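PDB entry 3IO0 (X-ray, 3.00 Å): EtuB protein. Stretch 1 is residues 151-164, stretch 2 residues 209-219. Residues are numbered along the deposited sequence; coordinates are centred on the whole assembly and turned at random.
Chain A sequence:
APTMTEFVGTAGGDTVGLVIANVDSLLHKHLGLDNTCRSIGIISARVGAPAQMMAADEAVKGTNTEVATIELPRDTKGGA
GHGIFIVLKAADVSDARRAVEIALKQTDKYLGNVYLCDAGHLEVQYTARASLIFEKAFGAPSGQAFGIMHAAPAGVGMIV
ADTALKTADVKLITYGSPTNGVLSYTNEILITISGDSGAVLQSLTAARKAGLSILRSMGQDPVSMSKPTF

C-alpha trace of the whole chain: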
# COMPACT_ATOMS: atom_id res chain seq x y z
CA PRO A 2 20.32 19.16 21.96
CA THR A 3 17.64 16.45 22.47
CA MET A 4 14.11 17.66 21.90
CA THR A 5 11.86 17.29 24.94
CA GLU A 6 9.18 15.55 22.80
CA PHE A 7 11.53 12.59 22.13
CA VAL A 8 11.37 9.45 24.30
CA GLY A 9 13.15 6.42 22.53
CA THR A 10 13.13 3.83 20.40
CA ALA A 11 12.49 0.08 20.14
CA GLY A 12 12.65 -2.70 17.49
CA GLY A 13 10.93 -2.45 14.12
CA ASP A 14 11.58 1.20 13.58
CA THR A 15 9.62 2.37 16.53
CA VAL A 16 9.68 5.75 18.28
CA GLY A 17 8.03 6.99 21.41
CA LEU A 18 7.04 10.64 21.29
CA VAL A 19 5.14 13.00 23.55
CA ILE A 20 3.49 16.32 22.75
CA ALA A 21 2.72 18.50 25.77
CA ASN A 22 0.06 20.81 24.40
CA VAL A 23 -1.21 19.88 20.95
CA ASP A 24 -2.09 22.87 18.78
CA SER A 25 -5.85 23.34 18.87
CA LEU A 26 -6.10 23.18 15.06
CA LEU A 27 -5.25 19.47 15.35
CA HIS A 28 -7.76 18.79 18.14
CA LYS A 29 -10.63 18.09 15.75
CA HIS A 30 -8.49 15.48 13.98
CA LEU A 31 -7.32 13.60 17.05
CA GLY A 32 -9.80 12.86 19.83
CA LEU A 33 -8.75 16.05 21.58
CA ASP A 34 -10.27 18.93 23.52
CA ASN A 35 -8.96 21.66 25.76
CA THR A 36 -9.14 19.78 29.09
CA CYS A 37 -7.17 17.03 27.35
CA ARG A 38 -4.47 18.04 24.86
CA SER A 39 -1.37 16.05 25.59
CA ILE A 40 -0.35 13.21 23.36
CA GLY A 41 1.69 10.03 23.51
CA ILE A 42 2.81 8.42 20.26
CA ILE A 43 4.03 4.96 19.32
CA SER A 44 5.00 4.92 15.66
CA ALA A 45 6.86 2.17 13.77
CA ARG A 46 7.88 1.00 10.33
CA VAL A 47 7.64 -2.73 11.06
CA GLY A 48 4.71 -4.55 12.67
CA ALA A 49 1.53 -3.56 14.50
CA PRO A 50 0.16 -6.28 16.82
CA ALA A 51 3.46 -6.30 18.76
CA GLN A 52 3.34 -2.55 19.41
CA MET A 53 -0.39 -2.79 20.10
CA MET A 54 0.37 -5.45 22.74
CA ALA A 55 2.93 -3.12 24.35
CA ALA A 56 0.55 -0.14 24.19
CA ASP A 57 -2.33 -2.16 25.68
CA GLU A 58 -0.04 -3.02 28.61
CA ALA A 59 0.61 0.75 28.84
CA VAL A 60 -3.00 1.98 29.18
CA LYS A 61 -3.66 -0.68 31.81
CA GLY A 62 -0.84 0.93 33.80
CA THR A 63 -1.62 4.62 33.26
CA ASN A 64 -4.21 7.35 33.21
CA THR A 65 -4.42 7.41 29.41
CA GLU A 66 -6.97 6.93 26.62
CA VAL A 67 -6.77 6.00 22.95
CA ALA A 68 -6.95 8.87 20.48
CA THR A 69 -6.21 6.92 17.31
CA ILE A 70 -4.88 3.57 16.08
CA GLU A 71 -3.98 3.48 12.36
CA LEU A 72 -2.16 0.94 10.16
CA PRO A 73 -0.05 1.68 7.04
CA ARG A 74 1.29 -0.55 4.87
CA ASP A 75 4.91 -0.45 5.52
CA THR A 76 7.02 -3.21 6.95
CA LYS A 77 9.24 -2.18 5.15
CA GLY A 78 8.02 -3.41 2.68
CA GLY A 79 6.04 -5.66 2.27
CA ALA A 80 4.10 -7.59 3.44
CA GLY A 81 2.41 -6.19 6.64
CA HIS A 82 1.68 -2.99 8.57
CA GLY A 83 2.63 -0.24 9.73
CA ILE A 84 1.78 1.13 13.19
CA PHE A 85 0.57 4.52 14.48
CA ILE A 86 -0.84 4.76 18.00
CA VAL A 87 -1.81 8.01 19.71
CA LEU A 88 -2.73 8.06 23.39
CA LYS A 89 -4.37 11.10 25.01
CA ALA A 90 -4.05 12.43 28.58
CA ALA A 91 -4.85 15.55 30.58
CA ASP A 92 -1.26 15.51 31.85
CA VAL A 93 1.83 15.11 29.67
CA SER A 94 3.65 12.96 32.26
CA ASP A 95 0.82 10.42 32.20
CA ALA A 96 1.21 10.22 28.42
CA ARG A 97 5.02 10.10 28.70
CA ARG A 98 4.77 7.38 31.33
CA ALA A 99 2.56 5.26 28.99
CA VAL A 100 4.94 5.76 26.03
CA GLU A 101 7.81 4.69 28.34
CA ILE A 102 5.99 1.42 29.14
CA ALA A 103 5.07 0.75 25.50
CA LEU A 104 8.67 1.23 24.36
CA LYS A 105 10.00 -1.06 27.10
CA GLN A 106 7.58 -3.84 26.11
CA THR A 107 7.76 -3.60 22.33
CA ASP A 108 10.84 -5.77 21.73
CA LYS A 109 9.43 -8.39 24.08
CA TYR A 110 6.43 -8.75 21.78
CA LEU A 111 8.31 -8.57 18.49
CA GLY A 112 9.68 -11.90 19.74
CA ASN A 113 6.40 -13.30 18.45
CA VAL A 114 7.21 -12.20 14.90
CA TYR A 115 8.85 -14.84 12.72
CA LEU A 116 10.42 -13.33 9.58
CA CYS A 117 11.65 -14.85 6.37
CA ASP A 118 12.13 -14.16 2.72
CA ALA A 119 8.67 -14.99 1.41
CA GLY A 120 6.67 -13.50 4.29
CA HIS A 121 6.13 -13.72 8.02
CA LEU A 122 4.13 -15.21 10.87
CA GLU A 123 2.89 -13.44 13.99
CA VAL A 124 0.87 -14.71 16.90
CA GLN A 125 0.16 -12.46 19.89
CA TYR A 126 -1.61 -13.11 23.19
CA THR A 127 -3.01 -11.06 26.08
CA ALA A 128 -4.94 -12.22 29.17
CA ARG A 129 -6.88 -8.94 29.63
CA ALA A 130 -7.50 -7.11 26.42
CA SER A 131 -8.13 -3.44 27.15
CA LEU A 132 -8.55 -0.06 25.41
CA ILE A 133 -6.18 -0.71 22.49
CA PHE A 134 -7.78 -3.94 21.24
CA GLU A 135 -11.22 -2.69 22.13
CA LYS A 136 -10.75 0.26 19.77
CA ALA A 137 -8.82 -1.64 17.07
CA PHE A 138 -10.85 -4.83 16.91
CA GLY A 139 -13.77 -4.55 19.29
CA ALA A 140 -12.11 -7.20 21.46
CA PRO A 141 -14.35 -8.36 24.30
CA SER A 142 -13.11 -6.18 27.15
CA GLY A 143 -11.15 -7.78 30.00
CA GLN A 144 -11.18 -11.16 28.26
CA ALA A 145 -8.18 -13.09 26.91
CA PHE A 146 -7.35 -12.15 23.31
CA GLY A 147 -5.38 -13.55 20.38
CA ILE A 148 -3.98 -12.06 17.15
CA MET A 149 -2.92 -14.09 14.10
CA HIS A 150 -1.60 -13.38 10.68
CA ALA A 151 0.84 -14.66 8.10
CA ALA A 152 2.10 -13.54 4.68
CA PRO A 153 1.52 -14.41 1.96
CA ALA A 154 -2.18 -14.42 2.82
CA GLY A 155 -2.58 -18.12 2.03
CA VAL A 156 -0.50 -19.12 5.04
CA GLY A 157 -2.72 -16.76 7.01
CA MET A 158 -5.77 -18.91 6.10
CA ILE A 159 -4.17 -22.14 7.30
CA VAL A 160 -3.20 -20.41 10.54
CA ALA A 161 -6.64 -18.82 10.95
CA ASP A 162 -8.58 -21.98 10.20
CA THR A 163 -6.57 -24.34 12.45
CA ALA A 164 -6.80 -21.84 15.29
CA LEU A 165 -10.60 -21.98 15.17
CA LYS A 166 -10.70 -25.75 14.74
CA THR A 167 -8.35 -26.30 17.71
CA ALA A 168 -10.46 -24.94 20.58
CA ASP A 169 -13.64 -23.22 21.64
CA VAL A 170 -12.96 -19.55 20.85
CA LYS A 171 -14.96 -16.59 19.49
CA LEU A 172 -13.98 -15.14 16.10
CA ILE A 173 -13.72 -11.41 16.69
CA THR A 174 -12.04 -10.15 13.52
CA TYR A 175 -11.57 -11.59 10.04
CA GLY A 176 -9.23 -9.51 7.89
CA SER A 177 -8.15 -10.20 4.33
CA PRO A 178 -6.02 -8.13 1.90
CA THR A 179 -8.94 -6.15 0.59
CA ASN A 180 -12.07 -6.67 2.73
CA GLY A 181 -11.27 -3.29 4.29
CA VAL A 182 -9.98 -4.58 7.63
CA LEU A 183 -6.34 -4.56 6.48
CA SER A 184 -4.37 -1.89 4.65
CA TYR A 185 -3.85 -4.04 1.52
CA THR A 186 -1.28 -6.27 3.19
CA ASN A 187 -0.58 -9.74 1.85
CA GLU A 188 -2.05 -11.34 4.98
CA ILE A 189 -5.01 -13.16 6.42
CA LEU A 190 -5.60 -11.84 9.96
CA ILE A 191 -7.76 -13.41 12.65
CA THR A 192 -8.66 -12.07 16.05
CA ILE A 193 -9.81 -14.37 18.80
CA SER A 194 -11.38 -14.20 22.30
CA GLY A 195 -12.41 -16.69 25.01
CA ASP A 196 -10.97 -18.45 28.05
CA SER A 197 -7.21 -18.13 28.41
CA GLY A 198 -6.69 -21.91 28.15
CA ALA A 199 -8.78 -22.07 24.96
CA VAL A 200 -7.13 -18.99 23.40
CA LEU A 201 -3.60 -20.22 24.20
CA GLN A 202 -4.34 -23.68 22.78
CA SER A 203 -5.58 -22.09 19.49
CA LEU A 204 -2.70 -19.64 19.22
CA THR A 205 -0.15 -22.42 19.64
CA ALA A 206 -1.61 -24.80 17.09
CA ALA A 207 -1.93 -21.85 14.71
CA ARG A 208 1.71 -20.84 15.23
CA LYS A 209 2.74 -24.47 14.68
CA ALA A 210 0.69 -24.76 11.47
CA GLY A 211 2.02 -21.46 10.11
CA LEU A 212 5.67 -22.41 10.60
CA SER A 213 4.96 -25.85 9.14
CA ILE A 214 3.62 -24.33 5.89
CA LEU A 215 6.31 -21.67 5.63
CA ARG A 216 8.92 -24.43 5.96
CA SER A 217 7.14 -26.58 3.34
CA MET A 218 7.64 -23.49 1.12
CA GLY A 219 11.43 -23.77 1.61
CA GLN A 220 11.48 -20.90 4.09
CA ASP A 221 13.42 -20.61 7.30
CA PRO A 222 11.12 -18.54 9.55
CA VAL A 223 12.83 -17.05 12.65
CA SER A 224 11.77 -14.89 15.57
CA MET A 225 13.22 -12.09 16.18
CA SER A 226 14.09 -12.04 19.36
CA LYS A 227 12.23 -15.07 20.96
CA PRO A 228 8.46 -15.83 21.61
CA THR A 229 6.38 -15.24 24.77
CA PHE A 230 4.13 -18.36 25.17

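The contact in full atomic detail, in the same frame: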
# COMPACT_ATOMS: atom_id res chain seq x y z
N ALA A 151 -0.35 -14.24 8.82
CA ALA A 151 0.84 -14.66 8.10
C ALA A 151 0.78 -14.16 6.65
O ALA A 151 -0.32 -13.93 6.10
CB ALA A 151 0.99 -16.16 8.14
N ALA A 152 1.96 -13.95 6.06
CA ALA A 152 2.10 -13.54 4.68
C ALA A 152 2.95 -14.58 3.99
O ALA A 152 3.91 -15.06 4.59
CB ALA A 152 2.75 -12.18 4.59
N PRO A 153 2.63 -14.92 2.74
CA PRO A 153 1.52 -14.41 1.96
C PRO A 153 0.21 -14.90 2.53
O PRO A 153 0.19 -15.91 3.27
CB PRO A 153 1.75 -15.01 0.58
CG PRO A 153 2.52 -16.23 0.83
CD PRO A 153 3.42 -15.89 1.97
N ALA A 154 -0.87 -14.21 2.19
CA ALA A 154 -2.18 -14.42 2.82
C ALA A 154 -2.59 -15.89 2.95
O ALA A 154 -3.28 -16.25 3.90
CB ALA A 154 -3.24 -13.62 2.08
N GLY A 155 -2.18 -16.72 2.01
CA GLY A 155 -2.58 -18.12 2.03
C GLY A 155 -2.23 -18.81 3.33
O GLY A 155 -3.05 -19.54 3.91
N VAL A 156 -0.99 -18.59 3.77
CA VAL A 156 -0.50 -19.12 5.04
C VAL A 156 -1.39 -18.62 6.17
O VAL A 156 -1.74 -19.38 7.07
CB VAL A 156 0.94 -18.67 5.28
CG1 VAL A 156 1.57 -19.47 6.41
CG2 VAL A 156 1.77 -18.82 4.00
N GLY A 157 -1.76 -17.35 6.10
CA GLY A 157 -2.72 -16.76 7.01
C GLY A 157 -4.00 -17.55 7.16
O GLY A 157 -4.49 -17.69 8.28
N MET A 158 -4.55 -18.07 6.05
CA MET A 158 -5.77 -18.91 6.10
C MET A 158 -5.56 -20.16 6.93
O MET A 158 -6.36 -20.46 7.82
CB MET A 158 -6.25 -19.35 4.72
CG MET A 158 -7.44 -18.60 4.13
SD MET A 158 -8.94 -18.38 5.12
CE MET A 158 -9.04 -19.97 5.90
N ILE A 159 -4.50 -20.89 6.62
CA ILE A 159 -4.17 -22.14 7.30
C ILE A 159 -4.06 -21.91 8.81
O ILE A 159 -4.67 -22.65 9.61
CB ILE A 159 -2.86 -22.73 6.76
CG1 ILE A 159 -2.94 -22.90 5.23
CG2 ILE A 159 -2.53 -24.03 7.44
CD1 ILE A 159 -3.89 -23.97 4.74
N VAL A 160 -3.30 -20.88 9.17
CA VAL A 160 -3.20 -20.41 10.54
C VAL A 160 -4.60 -20.15 11.11
O VAL A 160 -5.02 -20.81 12.07
CB VAL A 160 -2.34 -19.12 10.60
CG1 VAL A 160 -2.28 -18.55 12.00
CG2 VAL A 160 -0.96 -19.40 10.11
N ALA A 161 -5.33 -19.24 10.48
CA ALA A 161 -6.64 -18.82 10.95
C ALA A 161 -7.60 -19.99 11.17
O ALA A 161 -8.24 -20.10 12.21
CB ALA A 161 -7.24 -17.83 9.98
N ASP A 162 -7.68 -20.85 10.16
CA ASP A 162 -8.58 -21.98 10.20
C ASP A 162 -8.20 -22.97 11.31
O ASP A 162 -9.07 -23.38 12.08
CB ASP A 162 -8.66 -22.64 8.82
CG ASP A 162 -9.35 -23.99 8.84
OD1 ASP A 162 -10.60 -24.03 9.02
OD2 ASP A 162 -8.64 -25.02 8.67
N THR A 163 -6.92 -23.34 11.42
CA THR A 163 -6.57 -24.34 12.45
C THR A 163 -6.71 -23.79 13.86
O THR A 163 -6.97 -24.54 14.81
CB THR A 163 -5.18 -25.07 12.26
OG1 THR A 163 -4.13 -24.28 12.80
CG2 THR A 163 -4.90 -25.45 10.79
N ALA A 164 -6.57 -22.47 14.01
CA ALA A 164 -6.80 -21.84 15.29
C ALA A 164 -8.23 -22.09 15.75
O ALA A 164 -8.46 -22.47 16.89
CB ALA A 164 -6.52 -20.37 15.22
N LYS A 209 2.13 -23.23 15.16
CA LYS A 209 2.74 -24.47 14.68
C LYS A 209 2.44 -24.67 13.19
O LYS A 209 3.37 -24.86 12.38
CB LYS A 209 2.26 -25.65 15.51
CG LYS A 209 3.04 -26.92 15.26
CD LYS A 209 2.46 -28.11 16.02
CE LYS A 209 3.09 -29.42 15.52
NZ LYS A 209 2.32 -30.62 15.96
N ALA A 210 1.16 -24.61 12.84
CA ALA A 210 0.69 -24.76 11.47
C ALA A 210 1.36 -23.77 10.52
O ALA A 210 1.83 -24.15 9.45
CB ALA A 210 -0.82 -24.61 11.41
N GLY A 211 1.41 -22.50 10.93
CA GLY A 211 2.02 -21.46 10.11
C GLY A 211 3.45 -21.78 9.73
O GLY A 211 3.80 -21.81 8.53
N LEU A 212 4.26 -22.05 10.76
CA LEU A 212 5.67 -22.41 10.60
C LEU A 212 5.83 -23.64 9.71
O LEU A 212 6.69 -23.67 8.82
CB LEU A 212 6.31 -22.66 11.96
CG LEU A 212 6.40 -21.54 12.99
CD1 LEU A 212 6.91 -22.10 14.30
CD2 LEU A 212 7.29 -20.42 12.51
N SER A 213 4.99 -24.64 9.95
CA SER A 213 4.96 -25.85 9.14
C SER A 213 4.87 -25.51 7.65
O SER A 213 5.73 -25.94 6.86
CB SER A 213 3.79 -26.75 9.59
OG SER A 213 3.59 -27.82 8.69
N ILE A 214 3.87 -24.70 7.28
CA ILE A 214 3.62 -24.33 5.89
C ILE A 214 4.77 -23.51 5.31
O ILE A 214 5.25 -23.78 4.21
CB ILE A 214 2.30 -23.52 5.73
CG1 ILE A 214 1.10 -24.34 6.19
CG2 ILE A 214 2.12 -23.05 4.29
CD1 ILE A 214 0.72 -25.47 5.26
N LEU A 215 5.20 -22.50 6.07
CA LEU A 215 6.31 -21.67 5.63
C LEU A 215 7.53 -22.51 5.31
O LEU A 215 8.20 -22.29 4.30
CB LEU A 215 6.63 -20.63 6.70
CG LEU A 215 6.21 -19.17 6.51
CD1 LEU A 215 5.36 -18.93 5.28
CD2 LEU A 215 5.52 -18.71 7.77
N ARG A 216 7.80 -23.50 6.16
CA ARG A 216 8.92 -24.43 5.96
C ARG A 216 8.71 -25.28 4.72
O ARG A 216 9.64 -25.40 3.92
CB ARG A 216 9.14 -25.31 7.19
CG ARG A 216 9.62 -24.53 8.39
CD ARG A 216 10.63 -25.28 9.23
NE ARG A 216 11.04 -24.47 10.38
CZ ARG A 216 10.35 -24.36 11.51
NH1 ARG A 216 9.19 -25.02 11.66
NH2 ARG A 216 10.80 -23.60 12.49
N SER A 217 7.51 -25.86 4.57
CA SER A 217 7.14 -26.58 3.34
C SER A 217 7.43 -25.75 2.10
O SER A 217 7.73 -26.30 1.05
CB SER A 217 5.66 -26.95 3.32
OG SER A 217 5.31 -27.87 4.32
N MET A 218 7.35 -24.42 2.23
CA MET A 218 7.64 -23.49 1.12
C MET A 218 9.13 -23.22 0.95
O MET A 218 9.50 -22.34 0.19
CB MET A 218 6.93 -22.16 1.33
CG MET A 218 5.43 -22.21 1.44
SD MET A 218 4.68 -20.61 1.89
CE MET A 218 5.21 -19.56 0.54
N GLY A 219 9.97 -23.96 1.68
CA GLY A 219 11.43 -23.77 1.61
C GLY A 219 11.96 -22.58 2.40
O GLY A 219 13.08 -22.12 2.19

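Two helices can pack closely without a single hydrogen bond between them, and small residues can let the side chains of one helix reach the backbone of the other. The pairing of residues 151-164 with residues 209-219 in EtuB is a compact example. The helices run roughly antiparallel, their N-to-C directions 149° apart, and their axes approach to 8.4 Å. No hydrogen bond crosses between the stretches, which together bury 391 Å² of surface; the polar backbone groups are largely spent on hydrogen bonds within each helix.

The second stretch enters with Lys-209, whose extended side chain leads away from the partner helix into an exposed position. The contact begins one residue later. Ala-210 directs its methyl group toward the first stretch, where Ala-210 CB lies 3.6 Å from Thr-163 OG1 and 4.4 Å from Ile-159 CG2. Its short side chain thus meets residues one helical turn apart on the partner.

Gly-211 marks the tightest approach of the two backbones, its CA lying 5.3 Å from the CA of Val-160. Here the absence of a side chain matters directly. Val-160 CG2 rests 3.6 Å from Gly-211 CA, and a CB built in ideal geometry on Gly-211 would fall only 3.1 Å from Val-160 CG2, a tight fit. The carbonyl also forms part of the surface: Gly-211 O is 3.9 Å from Val-156 CG1, although Gly-211 O already accepts the backbone hydrogen bond from Leu-215 N at 2.9 Å.

Leu-212 and Ser-213 do not touch the first stretch, as expected where a helix turns its other sides outward from a contact. Ile-214, one turn beyond Ala-210, restores it. Ile-214 CG1 packs 3.9 Å from Ile-159 CG2, while Ile-214 CB lies 4.2 Å from Val-156 CG1. Since Ile-159 also reaches Ala-210, its CG2 methyl bridges successive turns of the second helix.

Leu-215 shows that the direction of the CA-to-CB bond does not settle where a side chain ends. That bond points sideways, yet the end of the side chain comes nearer, placing Leu-215 CD1 3.8 Å from Val-156 CG2 and 4.2 Å from Ala-152 O. Both chi angles lie between the usual wells. Val-156, in its t rotamer, is the common partner of Gly-211, Ile-214, Leu-215 and Met-218, and has more area covered by the opposing stretch than any other residue here.

Arg-216 and Ser-217 again make no contact across; Ser-217 OG instead donates a hydrogen bond to Ser-213 O at 3.2 Å, one turn back. Met-218 is the first residue to leave helical phi/psi, but it still contributes to the packing. Met-218 SD lies 4.0 Å from Val-156 CG2, and Met-218 CE extends to within 4.3 Å of Pro-153 CG. Gly-219, with a positive phi of 78°, carries the chain onward, out of reach of the first stretch.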